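PDB 7N67: FdtA domain-containing protein from Helicobacter canadensis MIT 98-5491, which probably catalyses the 3,4-ketoisomerisation of a dTDP-linked 4-keto sugar during biosynthesis of an unusual formylated sugar, binding the dTDP portion in a cupin fold. Local coordinates for residues M23-L28 and I107-G112; A70-E75 and N114-M119; V79-D84 and K127-A132; S86-L91 and E118-S123. All blocks are in the same frame, centred on the assembly; numbering follows the deposited sequence.

Interaction 1 of 4, residues M23-L28 and I107-G112; sequences MDYKIL and IGLFIG
Lys-26 and Phe-110 form a hydrogen-bonded pair in an antiparallel ladder whose strands, 25-28 and 107-111, pass 4.5 Å apart at their axes with directions 164° from each other. Each of the two donates an amide to the other's carbonyl, Phe-110 N reaching Lys-26 O at 2.8 Å, and Leu-28 and Gly-108 repeat the exchange. Beyond the strands Gly-112 N adds a bond to Asp-24 O at 2.7 Å. The phenylalanine swings back alongside the opposite backbone, its CG anti to its own N (chi1 168°), which lays the ring edge near Lys-26 N. At that edge Asp-24 OD1 lies in the ring plane, 4.0 Å from Phe-110 CE1, the carboxylate turned 68° against the ring. Leu-28 shares this side of the sheet, its CD1 branch 4.1 Å from Phe-110 CB, and Val-79 of the next strand touches both. On the other side the CD1 methyl of Leu-109 fits between two neighbours: it meets Tyr-25 CD1 obliquely at 3.8 Å and Ile-27 CD1 at 4.2 Å. A second branch of Ile-27, CG2, touches Ile-107 CG2 at 3.9 Å. Tyr-25, Ile-27, Leu-109 and Ile-111 face the second sheet of the cupin sandwich, where they meet Ile-89, Leu-91 and Ile-100. Five backbone bonds thus satisfy the amides and carbonyls that the strands turn to each other, while aliphatic and aromatic carbon on the inner side joins the two sheets and the carboxylate stays toward solvent.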
# COMPACT_ATOMS: atom_id res chain seq x y z
N MET B 23 -12.09 -18.62 24.11
CA MET B 23 -10.87 -17.78 24.27
C MET B 23 -11.25 -16.29 24.35
O MET B 23 -12.27 -15.93 23.75
CB MET B 23 -9.92 -17.96 23.07
CG MET B 23 -9.39 -19.36 22.89
SD MET B 23 -8.29 -19.42 21.47
CE MET B 23 -6.70 -19.04 22.20
N ASP B 24 -10.44 -15.45 25.00
CA ASP B 24 -10.75 -14.02 25.27
C ASP B 24 -10.27 -13.13 24.10
O ASP B 24 -9.39 -12.26 24.32
CB ASP B 24 -10.18 -13.56 26.61
CG ASP B 24 -10.84 -12.26 27.06
OD1 ASP B 24 -11.91 -11.94 26.49
OD2 ASP B 24 -10.28 -11.58 27.96
N TYR B 25 -10.87 -13.31 22.92
CA TYR B 25 -10.70 -12.44 21.73
C TYR B 25 -12.10 -12.15 21.20
O TYR B 25 -13.00 -12.95 21.46
CB TYR B 25 -9.80 -13.10 20.66
CG TYR B 25 -10.44 -14.21 19.87
CD1 TYR B 25 -11.16 -13.93 18.72
CD2 TYR B 25 -10.37 -15.53 20.28
CE1 TYR B 25 -11.80 -14.92 18.00
CE2 TYR B 25 -11.00 -16.55 19.56
CZ TYR B 25 -11.71 -16.24 18.42
OH TYR B 25 -12.32 -17.19 17.66
N LYS B 26 -12.27 -11.03 20.50
CA LYS B 26 -13.52 -10.74 19.74
C LYS B 26 -13.16 -10.13 18.38
O LYS B 26 -12.24 -9.27 18.32
CB LYS B 26 -14.47 -9.85 20.55
CG LYS B 26 -15.83 -9.64 19.90
CD LYS B 26 -16.99 -9.48 20.89
CE LYS B 26 -17.09 -8.10 21.51
NZ LYS B 26 -18.15 -7.26 20.88
N ILE B 27 -13.85 -10.59 17.34
CA ILE B 27 -13.84 -9.96 16.00
C ILE B 27 -14.72 -8.71 16.09
O ILE B 27 -15.88 -8.87 16.48
CB ILE B 27 -14.35 -10.90 14.89
CG1 ILE B 27 -13.72 -12.30 14.94
CG2 ILE B 27 -14.17 -10.26 13.52
CD1 ILE B 27 -12.26 -12.33 14.63
N LEU B 28 -14.18 -7.54 15.74
CA LEU B 28 -14.93 -6.26 15.75
C LEU B 28 -15.20 -5.86 14.29
O LEU B 28 -14.23 -5.76 13.52
CB LEU B 28 -14.11 -5.21 16.50
CG LEU B 28 -13.65 -5.63 17.90
CD1 LEU B 28 -12.69 -4.61 18.48
CD2 LEU B 28 -14.82 -5.82 18.84
N ILE B 107 -12.29 -4.44 9.79
CA ILE B 107 -12.39 -5.50 10.83
C ILE B 107 -11.27 -5.22 11.83
O ILE B 107 -10.21 -4.74 11.42
CB ILE B 107 -12.35 -6.90 10.16
CG1 ILE B 107 -13.67 -7.19 9.43
CG2 ILE B 107 -12.03 -8.00 11.16
CD1 ILE B 107 -13.64 -8.36 8.46
N GLY B 108 -11.56 -5.39 13.12
CA GLY B 108 -10.57 -5.29 14.20
C GLY B 108 -10.58 -6.56 15.02
O GLY B 108 -11.54 -7.35 14.87
N LEU B 109 -9.56 -6.77 15.85
CA LEU B 109 -9.45 -8.00 16.69
C LEU B 109 -9.11 -7.55 18.11
O LEU B 109 -7.99 -7.02 18.33
CB LEU B 109 -8.38 -8.95 16.14
CG LEU B 109 -8.04 -10.14 17.03
CD1 LEU B 109 -9.24 -11.05 17.18
CD2 LEU B 109 -6.85 -10.92 16.49
N PHE B 110 -10.07 -7.70 19.01
CA PHE B 110 -9.86 -7.45 20.45
C PHE B 110 -9.15 -8.70 20.96
O PHE B 110 -9.61 -9.78 20.57
CB PHE B 110 -11.17 -7.21 21.19
CG PHE B 110 -11.04 -7.25 22.69
CD1 PHE B 110 -11.37 -8.39 23.40
CD2 PHE B 110 -10.58 -6.14 23.38
CE1 PHE B 110 -11.25 -8.41 24.79
CE2 PHE B 110 -10.46 -6.17 24.76
CZ PHE B 110 -10.80 -7.30 25.46
N ILE B 111 -8.08 -8.49 21.71
CA ILE B 111 -7.28 -9.54 22.40
C ILE B 111 -7.25 -9.19 23.89
O ILE B 111 -6.59 -8.20 24.25
CB ILE B 111 -5.87 -9.62 21.79
CG1 ILE B 111 -5.94 -9.97 20.30
CG2 ILE B 111 -5.00 -10.59 22.58
CD1 ILE B 111 -4.62 -9.90 19.60
N GLY B 112 -7.92 -9.99 24.71
CA GLY B 112 -8.01 -9.78 26.17
C GLY B 112 -6.76 -10.21 26.92
O GLY B 112 -5.65 -10.21 26.34

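Interaction 2 of 4, residues A70-E75 and N114-M119; sequences AHAHKE and NMWREM. With TYD (thymidine-5'-diphosphate), chain E.
Arg-117 threads back from its strand past His-71 to His-73, beside the dTDP pocket. Its CB rests on Leu-91; CG then stands between the backbone N and carbonyl carbon (chi1 84°), and bends at the next two torsions fold the chain along its own backbone. CD sits against His-71 O and the His-71 ring, which it meets obliquely. Arg-117 NE and NH2 grip a single atom side-on, Met-115 O, which lies in the guanidinium plane 3.2 Å from NE and 3.0 Å from NH2. CZ carries His-73 CD2 over the centre of one face, that carbon 3.6 Å above the plane with the imidazole turned 70° to it, while NH2 also touches Ile-111. Trp-116 lays one ring face over the Ala-70 and His-71 backbone, and its NE1 points straight at Glu-118 OE2, 3.0 Å away. Ala-70 and His-71 both face Arg-117 in a G1 beta bulge; Ala-70 N is 2.7 Å from Arg-117 O, whereas the bond from His-71 N is weak. His-71 NE2 donates to O3B of the diphosphate at 2.6 Å; Arg-55, Arg-68, Gly-69 and Arg-143 of the same chain, and Arg-37 of the second subunit, also bond the nucleotide. The 2.8 Å hydrogen bond between His-71 ND1 and His-73 NE2 would hold the rotation of the phosphate-binding imidazole, while Arg-117, tied to Met-115 O, packs against both histidines, consistent with a second-shell place.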
# COMPACT_ATOMS: atom_id res chain seq x y z
N ALA B 70 4.79 -13.07 19.67
CA ALA B 70 5.37 -14.08 20.57
C ALA B 70 5.57 -13.40 21.93
O ALA B 70 6.75 -13.27 22.38
CB ALA B 70 6.67 -14.60 20.00
N HIS B 71 4.46 -12.96 22.53
CA HIS B 71 4.39 -12.46 23.93
C HIS B 71 2.95 -12.54 24.46
O HIS B 71 2.04 -12.83 23.71
CB HIS B 71 5.01 -11.06 24.05
CG HIS B 71 4.64 -10.11 22.97
ND1 HIS B 71 3.46 -9.42 22.98
CD2 HIS B 71 5.31 -9.69 21.88
CE1 HIS B 71 3.40 -8.62 21.92
NE2 HIS B 71 4.52 -8.77 21.23
N ALA B 72 2.80 -12.39 25.77
CA ALA B 72 1.52 -12.38 26.50
C ALA B 72 1.61 -11.33 27.60
O ALA B 72 2.72 -10.85 27.89
CB ALA B 72 1.21 -13.76 27.05
N HIS B 73 0.47 -10.99 28.19
CA HIS B 73 0.27 -9.85 29.13
C HIS B 73 -0.85 -10.23 30.09
O HIS B 73 -1.89 -10.69 29.59
CB HIS B 73 -0.07 -8.59 28.31
CG HIS B 73 0.85 -8.43 27.14
ND1 HIS B 73 1.96 -7.61 27.18
CD2 HIS B 73 0.86 -9.05 25.94
CE1 HIS B 73 2.60 -7.70 26.02
NE2 HIS B 73 1.95 -8.59 25.25
N LYS B 74 -0.64 -10.07 31.40
CA LYS B 74 -1.64 -10.40 32.44
C LYS B 74 -2.78 -9.36 32.38
O LYS B 74 -3.94 -9.76 32.51
CB LYS B 74 -0.98 -10.50 33.82
CG LYS B 74 0.11 -11.58 33.96
CD LYS B 74 1.04 -11.41 35.17
CE LYS B 74 0.79 -12.39 36.31
NZ LYS B 74 -0.65 -12.60 36.58
N GLU B 75 -2.46 -8.08 32.11
CA GLU B 75 -3.41 -6.93 32.27
C GLU B 75 -3.76 -6.28 30.91
O GLU B 75 -4.99 -6.05 30.63
CB GLU B 75 -2.81 -5.94 33.28
CG GLU B 75 -3.58 -5.82 34.59
CD GLU B 75 -4.45 -6.99 35.02
OE1 GLU B 75 -3.89 -8.04 35.39
OE2 GLU B 75 -5.70 -6.84 34.99
N ASN B 114 -4.12 -12.42 29.54
CA ASN B 114 -3.54 -13.78 29.63
C ASN B 114 -3.70 -14.45 28.26
O ASN B 114 -4.16 -15.61 28.23
CB ASN B 114 -4.21 -14.60 30.75
CG ASN B 114 -4.19 -13.91 32.09
OD1 ASN B 114 -5.21 -13.83 32.77
ND2 ASN B 114 -3.04 -13.40 32.49
N MET B 115 -3.37 -13.73 27.18
CA MET B 115 -3.40 -14.22 25.78
C MET B 115 -2.01 -14.10 25.17
O MET B 115 -1.51 -12.98 25.04
CB MET B 115 -4.39 -13.42 24.94
CG MET B 115 -5.84 -13.80 25.16
SD MET B 115 -6.31 -15.37 24.38
CE MET B 115 -6.13 -14.95 22.64
N TRP B 116 -1.39 -15.23 24.84
CA TRP B 116 -0.19 -15.29 23.96
C TRP B 116 -0.65 -15.02 22.54
O TRP B 116 -1.75 -15.51 22.17
CB TRP B 116 0.48 -16.66 24.07
CG TRP B 116 1.72 -16.82 23.26
CD1 TRP B 116 1.81 -17.29 21.98
CD2 TRP B 116 3.07 -16.53 23.67
NE1 TRP B 116 3.11 -17.29 21.57
CE2 TRP B 116 3.91 -16.83 22.58
CE3 TRP B 116 3.64 -16.03 24.84
CZ2 TRP B 116 5.29 -16.69 22.65
CZ3 TRP B 116 5.01 -15.88 24.90
CH2 TRP B 116 5.82 -16.20 23.82
N ARG B 117 0.13 -14.25 21.78
CA ARG B 117 -0.24 -13.90 20.39
C ARG B 117 1.03 -13.83 19.55
O ARG B 117 2.10 -13.44 20.09
CB ARG B 117 -1.09 -12.62 20.31
CG ARG B 117 -0.33 -11.30 20.29
CD ARG B 117 0.39 -10.99 21.60
NE ARG B 117 -0.52 -11.03 22.75
CZ ARG B 117 -1.32 -10.02 23.11
NH1 ARG B 117 -1.33 -8.89 22.41
NH2 ARG B 117 -2.12 -10.15 24.15
N GLU B 118 0.90 -14.26 18.29
CA GLU B 118 1.90 -14.06 17.23
C GLU B 118 1.20 -13.48 16.00
O GLU B 118 -0.03 -13.63 15.87
CB GLU B 118 2.61 -15.39 16.90
CG GLU B 118 2.86 -16.24 18.12
CD GLU B 118 3.77 -17.43 17.90
OE1 GLU B 118 4.15 -17.68 16.74
OE2 GLU B 118 4.08 -18.13 18.90
N MET B 119 1.95 -12.84 15.12
CA MET B 119 1.42 -12.32 13.85
C MET B 119 2.42 -12.67 12.76
O MET B 119 3.55 -12.19 12.80
CB MET B 119 1.12 -10.81 13.91
CG MET B 119 2.01 -9.97 14.82
SD MET B 119 1.71 -10.07 16.63
CE MET B 119 0.19 -9.16 16.87
PA TYD E . 8.22 -6.02 19.92
O1A TYD E . 7.53 -6.39 21.18
O2A TYD E . 9.43 -6.79 19.51
O3A TYD E . 7.15 -5.99 18.73
PB TYD E . 6.02 -6.99 18.20
O1B TYD E . 5.52 -6.37 16.90
O2B TYD E . 6.75 -8.29 18.01
O3B TYD E . 4.94 -7.08 19.24
O5' TYD E . 8.60 -4.47 19.94
C5' TYD E . 9.77 -4.07 19.19
C4' TYD E . 10.49 -3.03 20.01
O4' TYD E . 9.61 -1.91 20.24
C3' TYD E . 10.97 -3.53 21.37
O3' TYD E . 12.30 -3.11 21.62
C2' TYD E . 10.00 -2.86 22.34
C1' TYD E . 9.63 -1.58 21.61
N1 TYD E . 8.30 -1.04 21.98
C2 TYD E . 8.24 0.19 22.61
O2 TYD E . 9.24 0.85 22.86
N3 TYD E . 6.98 0.60 22.95
C4 TYD E . 5.79 -0.07 22.71
O4 TYD E . 4.71 0.43 23.07
C5 TYD E . 5.92 -1.34 22.04
C5M TYD E . 4.67 -2.13 21.75
C6 TYD E . 7.15 -1.77 21.72
O HOH W 1 -3.03 -10.64 26.79

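Interaction 3 of 4, residues V79-D84 and K127-A132; sequences VLIMMD and KLLVLA
The carboxylate of Asp-84, the flat group of this contact, takes Lys-127 NZ at OD2 from the anti side, 33° out of its plane and 3.1 Å away, in a salt bridge. The pair closes one end of an antiparallel ladder in the larger sheet of the cupin beta-sandwich, where the strands run at 157°. Aspartate and lysine lie side by side, pointing the same way, the aliphatic lysine chain passing Asp-84 CB. The ammonium also bonds Gly-125 O of its own chain and makes a salt bridge to Asp-84 OD1 of the second subunit, whose own Lys-127 reaches back to Asp-84 OD1, so the charges are paired reciprocally across the interface. Met-83 and Asp-84 together face Lys-127 in a classic beta bulge; both amides turn to Lys-127 O through weak bonds, and Lys-127 N donates to Asp-84 O at 3.0 Å. Further along, Ile-81 with Leu-129 and Val-79 with Leu-131 exchange regular bonds. Leu-80, Met-82, Leu-128 and Val-130 line the inner face toward the second sheet, Leu-80 CD1 lying beside Val-130 CG1 at 4.1 Å. Ile-81, Met-83 and Leu-129 meet Tyr-58 and Met-83 of the second subunit; there Met-83 SD touches Leu-129 CD2 at 4.0 Å within the chain. Met-82, its chain bent at chi2 and chi3, curls over the neighbouring strand so that SD meets Leu-128 CD1 at 3.6 Å and CE approaches Lys-127 O at 3.5 Å.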
# COMPACT_ATOMS: atom_id res chain seq x y z
N VAL B 79 -6.59 -3.81 20.81
CA VAL B 79 -7.40 -3.99 19.57
C VAL B 79 -6.48 -3.84 18.35
O VAL B 79 -5.85 -2.78 18.22
CB VAL B 79 -8.59 -3.02 19.53
CG1 VAL B 79 -9.20 -2.93 18.13
CG2 VAL B 79 -9.64 -3.40 20.54
N LEU B 80 -6.45 -4.86 17.49
CA LEU B 80 -5.56 -4.95 16.30
C LEU B 80 -6.37 -4.60 15.05
O LEU B 80 -7.51 -5.07 14.94
CB LEU B 80 -5.01 -6.38 16.18
CG LEU B 80 -3.71 -6.65 16.92
CD1 LEU B 80 -3.89 -6.46 18.41
CD2 LEU B 80 -3.20 -8.04 16.59
N ILE B 81 -5.80 -3.79 14.17
CA ILE B 81 -6.40 -3.43 12.86
C ILE B 81 -5.30 -3.47 11.80
O ILE B 81 -4.31 -2.75 11.97
CB ILE B 81 -7.03 -2.04 12.97
CG1 ILE B 81 -7.99 -1.98 14.16
CG2 ILE B 81 -7.70 -1.67 11.65
CD1 ILE B 81 -8.47 -0.61 14.51
N MET B 82 -5.43 -4.32 10.78
CA MET B 82 -4.56 -4.28 9.57
C MET B 82 -5.01 -3.12 8.69
O MET B 82 -6.01 -3.27 7.98
CB MET B 82 -4.63 -5.57 8.74
CG MET B 82 -4.00 -6.74 9.44
SD MET B 82 -2.28 -6.41 9.92
CE MET B 82 -1.52 -6.33 8.30
N MET B 83 -4.25 -2.03 8.70
CA MET B 83 -4.59 -0.85 7.88
C MET B 83 -4.18 -1.09 6.42
O MET B 83 -4.78 -0.47 5.55
CB MET B 83 -3.92 0.42 8.41
CG MET B 83 -4.88 1.57 8.44
SD MET B 83 -4.92 2.26 10.08
CE MET B 83 -4.09 3.81 9.75
N ASP B 84 -3.16 -1.91 6.18
CA ASP B 84 -2.64 -2.21 4.82
C ASP B 84 -2.24 -3.69 4.76
O ASP B 84 -1.51 -4.15 5.65
CB ASP B 84 -1.47 -1.31 4.45
CG ASP B 84 -1.29 -1.16 2.95
OD1 ASP B 84 -2.29 -0.98 2.30
OD2 ASP B 84 -0.14 -1.20 2.46
N LYS B 127 0.89 -3.20 7.18
CA LYS B 127 0.89 -2.23 8.29
C LYS B 127 -0.20 -2.63 9.27
O LYS B 127 -1.34 -2.90 8.81
CB LYS B 127 0.69 -0.84 7.71
CG LYS B 127 1.62 -0.56 6.54
CD LYS B 127 1.65 0.88 6.07
CE LYS B 127 2.57 1.08 4.88
NZ LYS B 127 2.30 0.06 3.82
N LEU B 128 0.16 -2.72 10.55
CA LEU B 128 -0.75 -3.10 11.65
C LEU B 128 -0.85 -1.92 12.61
O LEU B 128 0.21 -1.36 12.96
CB LEU B 128 -0.18 -4.32 12.35
CG LEU B 128 -0.87 -4.75 13.64
CD1 LEU B 128 -2.29 -5.22 13.36
CD2 LEU B 128 -0.08 -5.85 14.33
N LEU B 129 -2.08 -1.53 12.96
CA LEU B 129 -2.35 -0.53 14.02
C LEU B 129 -2.80 -1.28 15.27
O LEU B 129 -3.58 -2.24 15.12
CB LEU B 129 -3.43 0.44 13.53
CG LEU B 129 -3.87 1.48 14.55
CD1 LEU B 129 -2.72 2.42 14.92
CD2 LEU B 129 -5.07 2.26 14.03
N VAL B 130 -2.32 -0.87 16.44
CA VAL B 130 -2.71 -1.49 17.74
C VAL B 130 -3.16 -0.38 18.70
O VAL B 130 -2.36 0.53 19.00
CB VAL B 130 -1.57 -2.33 18.36
CG1 VAL B 130 -1.99 -2.99 19.66
CG2 VAL B 130 -1.06 -3.38 17.39
N LEU B 131 -4.41 -0.46 19.13
CA LEU B 131 -4.97 0.38 20.22
C LEU B 131 -4.75 -0.38 21.52
O LEU B 131 -5.23 -1.53 21.61
CB LEU B 131 -6.46 0.60 19.93
CG LEU B 131 -6.83 1.68 18.90
CD1 LEU B 131 -5.71 1.98 17.93
CD2 LEU B 131 -8.08 1.28 18.15
N ALA B 132 -4.00 0.20 22.47
CA ALA B 132 -3.63 -0.45 23.75
C ALA B 132 -4.28 0.28 24.94
O ALA B 132 -4.36 1.53 24.89
CB ALA B 132 -2.13 -0.51 23.88

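Interaction 4 of 4, residues S86-L91 and E118-S123; sequences SCEIVL and EMRNFS
Glu-88 OE2 is held by two donors, Asn-121 ND2 at 2.8 Å and, weakly, Arg-120 NE at 3.5 Å. The pairing lies on the smaller sheet of the cupin beta-sandwich, where strands 87-91 and 118-120 run antiparallel at 155°. The glutamate reaches out fully extended, its CG anti to the backbone N, and lies alongside both partners. Asn-121 offers its N-H within the amide plane, meeting OE2 nearly end-on to the C-O bond. The other oxygen, Glu-88 OE1, makes a salt bridge with Arg-120 NH2 at 2.8 Å, although that hydrogen bond is bent and weak, and Ser-99 OG bonds OE1 as well. With carboxylate and guanidinium almost perpendicular, at 87°, the arginine does not grip both oxygens in one common plane. Against one guanidinium face, over its centre, sits Val-90 CG2, 3.4 Å from the plane, so an aliphatic methyl backs the charged group while OE2 lies at the guanidinium edge, in its plane, and OE1 comes in obliquely. This charged cluster stands on the side of the sheet turned from the core. Backbone bonds join Glu-88 with Arg-120 and Val-90 with Glu-118, and beyond the strand Ser-86 N donates to Ser-123 OG at 2.9 Å. On the core side Met-119 CB is shared by two residues: Ile-89 CD1 and Cys-87 SG both lie 3.8 Å from it. Cys-87 also makes a sulfur-aromatic contact with Phe-122, a neighbour of the dTDP-binding Arg-68; Cys-87 SG stands 4.3 Å from the Phe-122 ring centroid, obliquely placed 30° off the ring normal.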
# COMPACT_ATOMS: atom_id res chain seq x y z
N SER B 86 -2.25 -7.88 4.70
CA SER B 86 -2.81 -8.99 5.49
C SER B 86 -1.75 -9.47 6.46
O SER B 86 -0.53 -9.37 6.16
CB SER B 86 -3.25 -10.14 4.60
OG SER B 86 -2.14 -10.76 3.96
N CYS B 87 -2.21 -10.08 7.54
CA CYS B 87 -1.37 -11.02 8.29
C CYS B 87 -2.25 -12.05 8.99
O CYS B 87 -3.48 -11.92 8.96
CB CYS B 87 -0.43 -10.27 9.21
SG CYS B 87 -1.05 -10.09 10.89
N GLU B 88 -1.61 -13.09 9.52
CA GLU B 88 -2.27 -14.16 10.28
C GLU B 88 -1.96 -13.95 11.77
O GLU B 88 -0.81 -14.18 12.17
CB GLU B 88 -1.80 -15.53 9.78
CG GLU B 88 -2.61 -16.65 10.38
CD GLU B 88 -2.10 -18.03 10.03
OE1 GLU B 88 -2.45 -18.99 10.76
OE2 GLU B 88 -1.35 -18.14 9.04
N ILE B 89 -2.97 -13.55 12.54
CA ILE B 89 -2.87 -13.49 14.03
C ILE B 89 -3.07 -14.90 14.57
O ILE B 89 -4.08 -15.51 14.22
CB ILE B 89 -3.89 -12.52 14.67
CG1 ILE B 89 -3.97 -11.17 13.95
CG2 ILE B 89 -3.56 -12.35 16.15
CD1 ILE B 89 -2.64 -10.49 13.79
N VAL B 90 -2.12 -15.38 15.38
CA VAL B 90 -2.19 -16.71 16.06
C VAL B 90 -2.27 -16.47 17.57
O VAL B 90 -1.32 -15.89 18.14
CB VAL B 90 -1.01 -17.63 15.70
CG1 VAL B 90 -1.25 -19.05 16.22
CG2 VAL B 90 -0.73 -17.66 14.21
N LEU B 91 -3.35 -16.97 18.16
CA LEU B 91 -3.80 -16.72 19.55
C LEU B 91 -3.75 -18.03 20.33
O LEU B 91 -4.22 -19.08 19.81
CB LEU B 91 -5.24 -16.19 19.51
CG LEU B 91 -5.43 -14.81 18.90
CD1 LEU B 91 -6.86 -14.34 19.12
CD2 LEU B 91 -4.43 -13.81 19.48
N GLU B 118 0.90 -14.26 18.29
CA GLU B 118 1.90 -14.06 17.23
C GLU B 118 1.20 -13.48 16.00
O GLU B 118 -0.03 -13.63 15.87
CB GLU B 118 2.61 -15.39 16.90
CG GLU B 118 2.86 -16.24 18.12
CD GLU B 118 3.77 -17.43 17.90
OE1 GLU B 118 4.15 -17.68 16.74
OE2 GLU B 118 4.08 -18.13 18.90
N MET B 119 1.95 -12.84 15.12
CA MET B 119 1.42 -12.32 13.85
C MET B 119 2.42 -12.67 12.76
O MET B 119 3.55 -12.19 12.80
CB MET B 119 1.12 -10.81 13.91
CG MET B 119 2.01 -9.97 14.82
SD MET B 119 1.71 -10.07 16.63
CE MET B 119 0.19 -9.16 16.87
N ARG B 120 2.00 -13.55 11.85
CA ARG B 120 2.87 -14.14 10.81
C ARG B 120 2.20 -14.03 9.43
O ARG B 120 1.05 -13.54 9.35
CB ARG B 120 3.17 -15.59 11.20
CG ARG B 120 1.95 -16.38 11.63
CD ARG B 120 2.27 -17.85 11.80
NE ARG B 120 1.14 -18.68 11.41
CZ ARG B 120 0.78 -19.82 12.01
NH1 ARG B 120 1.45 -20.25 13.08
NH2 ARG B 120 -0.26 -20.49 11.55
N ASN B 121 2.94 -14.38 8.38
CA ASN B 121 2.46 -14.33 6.97
C ASN B 121 2.00 -12.91 6.65
O ASN B 121 0.98 -12.74 5.97
CB ASN B 121 1.38 -15.40 6.74
CG ASN B 121 1.91 -16.78 7.06
OD1 ASN B 121 3.05 -17.09 6.71
ND2 ASN B 121 1.12 -17.61 7.73
N PHE B 122 2.72 -11.92 7.17
CA PHE B 122 2.56 -10.50 6.81
C PHE B 122 2.74 -10.42 5.30
O PHE B 122 3.74 -10.93 4.83
CB PHE B 122 3.61 -9.61 7.47
CG PHE B 122 3.26 -9.14 8.86
CD1 PHE B 122 3.99 -9.60 9.96
CD2 PHE B 122 2.24 -8.23 9.07
CE1 PHE B 122 3.68 -9.15 11.23
CE2 PHE B 122 1.92 -7.80 10.34
CZ PHE B 122 2.64 -8.25 11.42
N SER B 123 1.83 -9.77 4.58
CA SER B 123 2.11 -9.37 3.18
C SER B 123 3.23 -8.33 3.22
O SER B 123 3.37 -7.63 4.23
CB SER B 123 0.89 -8.89 2.46
OG SER B 123 0.23 -7.88 3.19
O HOH W 2 -1.76 -12.93 5.65

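The four contacts sit within one cupin beta-sandwich, their centres about 12 to 15 Å apart. Interactions 1 and 3 belong to the larger sheet, where strands 107-111 and 78-84 are neighbours; interactions 2 and 4 belong to the smaller one and share strand 116-120. First segments run 23-28, 70-75, 79-84, 86-91 along the chain and second ones 107-112, 114-119, 118-123, 127-132, so most contacts cross, and successive strands such as 78-84 and 87-92 pass between sheets. Across the core, Leu-80 of interaction 3 touches Met-119 and Ile-89, while Leu-109 and Ile-111 of interaction 1 reach Ile-89 and Leu-91. Interaction 2 brings in the dTDP site; interactions 3 and 4 both reach other subunits.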